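Local coordinates for protein chitin elicitor receptor kinase 1 (PDB 4EBY) that acts as a plant immune receptor kinase that is activated by chitin-induced dimerization, its LysM-type ectodomain probably recognising chitin oligomers outside the cell, at residues 23-28 with 32-37; 63-68 with 77-82. All blocks are in the same frame, centred on the assembly; numbering follows the deposited sequence.

Interaction 1 (23-28 with 32-37). With NAG (2-acetamido-2-deoxy-beta-D-glucopyranose), chain B.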
loop_
_atom_site.group_PDB
_atom_site.type_symbol
_atom_site.label_atom_id
_atom_site.label_comp_id
_atom_site.label_asym_id
_atom_site.label_seq_id
_atom_site.Cartn_x
_atom_site.Cartn_y
_atom_site.Cartn_z
ATOM N N ILE A 23 -4.245 6.910 9.066
ATOM C CA ILE A 23 -3.745 5.812 8.254
ATOM C C ILE A 23 -4.333 4.494 8.728
ATOM O O ILE A 23 -4.804 3.696 7.928
ATOM C CB ILE A 23 -2.219 5.746 8.308
ATOM C CG1 ILE A 23 -1.644 7.003 7.646
ATOM C CG2 ILE A 23 -1.674 4.467 7.612
ATOM C CD1 ILE A 23 -0.126 7.143 7.827
ATOM N N ASN A 24 -4.295 4.257 10.035
ATOM C CA ASN A 24 -4.803 2.987 10.544
ATOM C C ASN A 24 -6.312 2.852 10.329
ATOM O O ASN A 24 -6.811 1.755 10.079
ATOM C CB ASN A 24 -4.444 2.846 12.033
ATOM C CG ASN A 24 -4.483 1.403 12.517
ATOM O OD1 ASN A 24 -4.966 0.476 11.831
ATOM N ND2 ASN A 24 -3.967 1.208 13.699
ATOM N N GLN A 25 -7.045 3.962 10.416
ATOM C CA GLN A 25 -8.479 3.909 10.182
ATOM C C GLN A 25 -8.745 3.525 8.720
ATOM O O GLN A 25 -9.494 2.587 8.421
ATOM C CB GLN A 25 -9.100 5.276 10.460
ATOM C CG GLN A 25 -10.600 5.299 10.254
ATOM C CD GLN A 25 -11.230 6.540 10.851
ATOM O OE1 GLN A 25 -10.771 7.662 10.614
ATOM N NE2 GLN A 25 -12.264 6.346 11.655
ATOM N N ASN A 26 -8.128 4.260 7.811
ATOM C CA ASN A 26 -8.377 4.033 6.385
ATOM C C ASN A 26 -7.927 2.647 5.933
ATOM O O ASN A 26 -8.606 1.971 5.141
ATOM C CB ASN A 26 -7.676 5.114 5.561
ATOM C CG ASN A 26 -8.329 6.485 5.726
ATOM O OD1 ASN A 26 -9.325 6.627 6.455
ATOM N ND2 ASN A 26 -7.763 7.508 5.067
ATOM N N LEU A 27 -6.768 2.230 6.435
ATOM C CA LEU A 27 -6.235 0.926 6.082
ATOM C C LEU A 27 -6.533 -0.122 7.164
ATOM O O LEU A 27 -5.789 -1.099 7.314
ATOM C CB LEU A 27 -4.731 1.008 5.775
ATOM C CG LEU A 27 -4.341 1.648 4.441
ATOM C CD1 LEU A 27 -4.715 3.099 4.328
ATOM C CD2 LEU A 27 -2.822 1.478 4.216
ATOM N N ASN A 28 -7.633 0.060 7.906
ATOM C CA ASN A 28 -8.012 -0.941 8.889
ATOM C C ASN A 28 -8.232 -2.315 8.237
ATOM O O ASN A 28 -8.821 -2.420 7.151
ATOM C CB ASN A 28 -9.286 -0.530 9.614
ATOM C CG ASN A 28 -9.796 -1.628 10.499
ATOM O OD1 ASN A 28 -9.218 -1.900 11.548
ATOM N ND2 ASN A 28 -10.870 -2.283 10.062
ATOM N N ALA A 32 -4.234 -5.227 10.837
ATOM C CA ALA A 32 -3.899 -3.987 11.532
ATOM C C ALA A 32 -5.182 -3.390 12.062
ATOM O O ALA A 32 -5.703 -2.403 11.511
ATOM C CB ALA A 32 -3.225 -3.008 10.588
ATOM N N PRO A 33 -5.722 -4.010 13.110
ATOM C CA PRO A 33 -7.045 -3.580 13.560
ATOM C C PRO A 33 -6.981 -2.246 14.291
ATOM O O PRO A 33 -6.230 -2.065 15.256
ATOM C CB PRO A 33 -7.509 -4.733 14.452
ATOM C CG PRO A 33 -6.259 -5.465 14.836
ATOM C CD PRO A 33 -5.219 -5.192 13.828
ATOM N N TYR A 34 -7.790 -1.307 13.828
ATOM C CA TYR A 34 -7.795 0.038 14.368
ATOM C C TYR A 34 -8.545 0.090 15.697
ATOM O O TYR A 34 -9.742 -0.179 15.751
ATOM C CB TYR A 34 -8.471 0.964 13.346
ATOM C CG TYR A 34 -8.548 2.417 13.768
ATOM C CD1 TYR A 34 -7.418 3.098 14.195
ATOM C CD2 TYR A 34 -9.745 3.114 13.689
ATOM C CE1 TYR A 34 -7.479 4.446 14.567
ATOM C CE2 TYR A 34 -9.816 4.453 14.045
ATOM C CZ TYR A 34 -8.678 5.114 14.483
ATOM O OH TYR A 34 -8.749 6.444 14.861
ATOM N N ASP A 35 -7.847 0.432 16.773
ATOM C CA ASP A 35 -8.537 0.621 18.047
ATOM C C ASP A 35 -8.201 1.952 18.711
ATOM O O ASP A 35 -8.690 2.237 19.798
ATOM C CB ASP A 35 -8.332 -0.568 18.998
ATOM C CG ASP A 35 -6.902 -0.679 19.521
ATOM O OD1 ASP A 35 -6.106 0.254 19.291
ATOM O OD2 ASP A 35 -6.601 -1.694 20.194
ATOM N N GLN A 36 -7.412 2.777 18.023
ATOM C CA GLN A 36 -6.964 4.085 18.519
ATOM C C GLN A 36 -6.006 4.032 19.703
ATOM O O GLN A 36 -5.582 5.077 20.205
ATOM C CB GLN A 36 -8.158 4.974 18.896
ATOM C CG GLN A 36 -9.093 5.285 17.740
ATOM C CD GLN A 36 -10.126 6.332 18.118
ATOM O OE1 GLN A 36 -11.275 6.005 18.413
ATOM N NE2 GLN A 36 -9.712 7.599 18.126
ATOM N N ILE A 37 -5.684 2.833 20.167
ATOM C CA ILE A 37 -4.834 2.677 21.345
ATOM C C ILE A 37 -3.516 1.976 20.994
ATOM O O ILE A 37 -2.432 2.474 21.301
ATOM C CB ILE A 37 -5.540 1.863 22.418
ATOM C CG1 ILE A 37 -6.834 2.563 22.843
ATOM C CG2 ILE A 37 -4.621 1.662 23.615
ATOM C CD1 ILE A 37 -7.766 1.668 23.621
HETATM C C1 NAG B . -11.250 -3.529 10.691
HETATM C C2 NAG B . -12.584 -3.358 11.434
HETATM C C3 NAG B . -13.013 -4.715 12.001
HETATM C C4 NAG B . -13.066 -5.759 10.893
HETATM C C5 NAG B . -11.742 -5.800 10.143
HETATM C C6 NAG B . -11.814 -6.796 8.991
HETATM C C7 NAG B . -12.932 -1.117 12.342
HETATM C C8 NAG B . -12.649 -0.100 13.404
HETATM N N2 NAG B . -12.477 -2.368 12.505
HETATM O O3 NAG B . -14.252 -4.573 12.670
HETATM O O4 NAG B . -13.279 -7.063 11.401
HETATM O O5 NAG B . -11.383 -4.514 9.664
HETATM O O6 NAG B . -12.753 -6.370 8.020
HETATM O O7 NAG B . -13.562 -0.758 11.356
#
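Tyr-34 lays its ring face over Gln-25 and meets Asn-24 obliquely, closing the turn by which the chain doubles back after helix 20-26 of this LysM-type ectodomain; Asn-28, in the Asn-Ser-Ser glycosylation sequon of that turn, ties the two limbs together. The tight part is the helix side of the tyrosine. With CG anti to the backbone N (chi1 -180°), the ring is carried over the helix backbone, and Gln-25 CB makes a CH-pi contact over one face, 4.0 Å from the ring centroid. CA of Gln-25 sits on that same face, toward the rim. Asn-24 CB comes in at a slant, 3.7 Å from Tyr-34 CD1. At the far end of the ring, Tyr-34 OH is hydrogen-bonded to Ser-21 OG, one helical turn before Gln-25, so the ring is held at its tip as well as over its face.

Asn-28 serves two partners with one amide. Its OD1 accepts a nearly straight bond, lying in the carbonyl plane, from Tyr-34 N (2.8 Å, 168°), while ND2 is joined covalently to C1 of the NAG. That backbone bond probably restricts rotation of the amide and thereby steadies the root of the glycan.

The outer side is looser. Pro-33 and Asp-35 are exposed, and their CB atoms leave the backbone on the side away from 23-28; the sugar's acetamide methyl, C8, lies near the plane of the tyrosine ring at its edge, 3.7 Å from Tyr-34 O. Farther along, an Asx turn shapes the exposed loop: Asp-35 OD1 accepts from Ile-37 N at 2.8 Å, the donor standing above the carboxylate plane.

Interaction 2 (63-68 with 77-82); sequences VPFPCE and HNFSYS. With NAG (2-acetamido-2-deoxy-beta-D-glucopyranose), chain E.
His-77 and Glu-68 meet across the beta hairpin formed by strands 60-70 and 74-82, joined by a His-carboxylate hydrogen bond. His-77 ND1 donates to Glu-68 OE1 (2.8 Å, 163°); the oxygen is met on its syn side but from 33° out of the carboxylate plane, while lying close to the imidazole plane. Pro-66 covers a face of the same ring, its CD 3.9 Å from the His-77 centroid and almost on the ring normal, a CH-pi contact. The imidazole is thus gripped at one edge and over one face, which should limit its rotation. The negative carboxylate would be expected to favour a positively charged histidine.

Deeper in the hairpin, the CB of Phe-65 approaches the edge of the Phe-79 ring, 3.5 Å from Phe-79 CZ, while with chi1 at 69° the Phe-65 ring turns an edge to His-77 CB. Packed beside these groups, Pro-66 O is buried and has no hydrogen-bonding partner.

Around this shell, Phe-65 pairs through its backbone with Ala-8, His-77 with Val-127 and Phe-79 with Val-125, while Glu-68 pairs with Gly-76 nearer the hairpin turn. Cys-67 is pinned by its disulfide to Cys-129. Next to the histidine, Asn-78 carries an N-linked NAG on ND2, and a water links its backbone to the acidic side chain, donating to Glu-68 OE1 at 2.7 Å and accepting from Asn-78 N at 3.0 Å.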
loop_
_atom_site.group_PDB
_atom_site.type_symbol
_atom_site.label_atom_id
_atom_site.label_comp_id
_atom_site.label_asym_id
_atom_site.label_seq_id
_atom_site.Cartn_x
_atom_site.Cartn_y
_atom_site.Cartn_z
ATOM N N VAL A 63 2.322 -0.203 6.008
ATOM C CA VAL A 63 1.180 -0.764 6.723
ATOM C C VAL A 63 0.914 -2.193 6.275
ATOM O O VAL A 63 0.640 -2.427 5.090
ATOM C CB VAL A 63 -0.104 0.096 6.464
ATOM C CG1 VAL A 63 -1.320 -0.432 7.253
ATOM C CG2 VAL A 63 0.142 1.559 6.809
ATOM N N PRO A 64 0.939 -3.165 7.201
ATOM C CA PRO A 64 0.633 -4.533 6.762
ATOM C C PRO A 64 -0.854 -4.718 6.467
ATOM O O PRO A 64 -1.696 -4.113 7.150
ATOM C CB PRO A 64 1.042 -5.385 7.965
ATOM C CG PRO A 64 0.744 -4.451 9.158
ATOM C CD PRO A 64 1.127 -3.066 8.675
ATOM N N PHE A 65 -1.172 -5.511 5.446
ATOM C CA PHE A 65 -2.573 -5.813 5.122
ATOM C C PHE A 65 -2.699 -7.193 4.460
ATOM O O PHE A 65 -1.697 -7.748 3.988
ATOM C CB PHE A 65 -3.196 -4.700 4.262
ATOM C CG PHE A 65 -2.636 -4.599 2.851
ATOM C CD1 PHE A 65 -3.365 -5.116 1.788
ATOM C CD2 PHE A 65 -1.438 -3.950 2.592
ATOM C CE1 PHE A 65 -2.895 -5.006 0.471
ATOM C CE2 PHE A 65 -0.948 -3.836 1.264
ATOM C CZ PHE A 65 -1.686 -4.354 0.209
ATOM N N PRO A 66 -3.907 -7.778 4.463
ATOM C CA PRO A 66 -4.043 -9.122 3.863
ATOM C C PRO A 66 -3.951 -9.048 2.347
ATOM O O PRO A 66 -4.397 -8.075 1.747
ATOM C CB PRO A 66 -5.473 -9.547 4.244
ATOM C CG PRO A 66 -5.881 -8.607 5.375
ATOM C CD PRO A 66 -5.157 -7.320 5.098
ATOM N N CYS A 67 -3.383 -10.072 1.725
ATOM C CA CYS A 67 -3.215 -10.057 0.270
ATOM C C CYS A 67 -3.969 -11.271 -0.273
ATOM O O CYS A 67 -3.552 -12.411 -0.080
ATOM C CB CYS A 67 -1.720 -10.088 -0.079
ATOM S SG CYS A 67 -1.332 -10.002 -1.883
ATOM N N GLU A 68 -5.107 -11.025 -0.920
ATOM C CA GLU A 68 -6.070 -12.084 -1.227
ATOM C C GLU A 68 -6.317 -12.192 -2.722
ATOM O O GLU A 68 -6.179 -11.209 -3.442
ATOM C CB GLU A 68 -7.402 -11.783 -0.523
ATOM C CG GLU A 68 -7.310 -11.940 0.996
ATOM C CD GLU A 68 -8.006 -10.844 1.759
ATOM O OE1 GLU A 68 -8.249 -9.762 1.187
ATOM O OE2 GLU A 68 -8.298 -11.067 2.953
ATOM N N HIS A 77 -6.578 -6.338 -1.924
ATOM C CA HIS A 77 -7.408 -6.323 -0.729
ATOM C C HIS A 77 -8.469 -5.236 -0.820
ATOM O O HIS A 77 -8.165 -4.130 -1.262
ATOM C CB HIS A 77 -6.546 -6.070 0.497
ATOM C CG HIS A 77 -7.326 -6.083 1.771
ATOM N ND1 HIS A 77 -7.903 -7.237 2.259
ATOM C CD2 HIS A 77 -7.666 -5.089 2.616
ATOM C CE1 HIS A 77 -8.541 -6.950 3.384
ATOM N NE2 HIS A 77 -8.437 -5.650 3.609
ATOM N N ASN A 78 -9.687 -5.558 -0.383
ATOM C CA ASN A 78 -10.766 -4.571 -0.261
ATOM C C ASN A 78 -10.755 -3.912 1.125
ATOM O O ASN A 78 -11.206 -4.511 2.111
ATOM C CB ASN A 78 -12.133 -5.231 -0.450
ATOM C CG ASN A 78 -12.311 -5.861 -1.819
ATOM O OD1 ASN A 78 -11.711 -5.425 -2.804
ATOM N ND2 ASN A 78 -13.147 -6.912 -1.867
ATOM N N PHE A 79 -10.235 -2.693 1.195
ATOM C CA PHE A 79 -10.423 -1.878 2.401
ATOM C C PHE A 79 -11.812 -1.263 2.389
ATOM O O PHE A 79 -12.545 -1.328 1.390
ATOM C CB PHE A 79 -9.370 -0.775 2.497
ATOM C CG PHE A 79 -7.975 -1.286 2.675
ATOM C CD1 PHE A 79 -7.539 -1.687 3.927
ATOM C CD2 PHE A 79 -7.106 -1.369 1.600
ATOM C CE1 PHE A 79 -6.255 -2.169 4.107
ATOM C CE2 PHE A 79 -5.813 -1.830 1.768
ATOM C CZ PHE A 79 -5.381 -2.236 3.035
ATOM N N SER A 80 -12.201 -0.678 3.528
ATOM C CA SER A 80 -13.489 -0.008 3.614
ATOM C C SER A 80 -13.266 1.411 4.126
ATOM O O SER A 80 -12.422 1.646 5.000
ATOM C CB SER A 80 -14.444 -0.765 4.544
ATOM O OG SER A 80 -14.820 -2.021 3.997
ATOM N N TYR A 81 -14.024 2.355 3.582
ATOM C CA TYR A 81 -13.825 3.766 3.892
ATOM C C TYR A 81 -15.151 4.455 4.136
ATOM O O TYR A 81 -16.046 4.401 3.301
ATOM C CB TYR A 81 -13.071 4.470 2.747
ATOM C CG TYR A 81 -12.949 5.948 2.975
ATOM C CD1 TYR A 81 -12.027 6.450 3.891
ATOM C CD2 TYR A 81 -13.770 6.845 2.300
ATOM C CE1 TYR A 81 -11.938 7.802 4.124
ATOM C CE2 TYR A 81 -13.681 8.214 2.527
ATOM C CZ TYR A 81 -12.769 8.677 3.441
ATOM O OH TYR A 81 -12.693 10.028 3.674
ATOM N N SER A 82 -15.289 5.109 5.299
ATOM C CA SER A 82 -16.501 5.867 5.579
ATOM C C SER A 82 -16.367 7.300 5.074
ATOM O O SER A 82 -15.430 8.023 5.438
ATOM C CB SER A 82 -16.825 5.824 7.073
ATOM O OG SER A 82 -18.007 6.577 7.334
HETATM C C1 NAG E . -13.734 -7.227 -3.158
HETATM C C2 NAG E . -14.163 -8.699 -3.087
HETATM C C3 NAG E . -14.821 -9.073 -4.409
HETATM C C4 NAG E . -15.986 -8.133 -4.671
HETATM C C5 NAG E . -15.561 -6.677 -4.567
HETATM C C6 NAG E . -16.779 -5.763 -4.706
HETATM C C7 NAG E . -13.064 -10.542 -1.903
HETATM C C8 NAG E . -11.776 -11.299 -1.681
HETATM N N2 NAG E . -13.046 -9.597 -2.846
HETATM O O3 NAG E . -15.266 -10.419 -4.362
HETATM O O4 NAG E . -16.480 -8.312 -5.975
HETATM O O5 NAG E . -14.898 -6.446 -3.342
HETATM O O6 NAG E . -17.686 -5.931 -3.631
HETATM O O7 NAG E . -14.062 -10.813 -1.230
HETATM O O HOH W 1 -10.224 -8.471 -0.187
#

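How the interactions relate
Interaction 1 comes first along the chain, wholly ahead of interaction 2, and the two centres are about 11 Å apart. The first joins helix 20-26 to the loop that follows it; the second joins two adjacent antiparallel strands, 60-70 and 74-82. The helix packs on those strands: Ile-23 CG2 is 3.5 Å from Val-63 CG2, and Leu-27 O lies 3.4 Å from Phe-79 CE1, so Phe-79 belongs to the hairpin packing while also meeting the chain at the helix end. Each contact includes a glycosylated asparagine, Asn-28 or Asn-78, so both carry an N-linked sugar at the surface of the receptor ectodomain while their inner residues share the helix-on-strand packing.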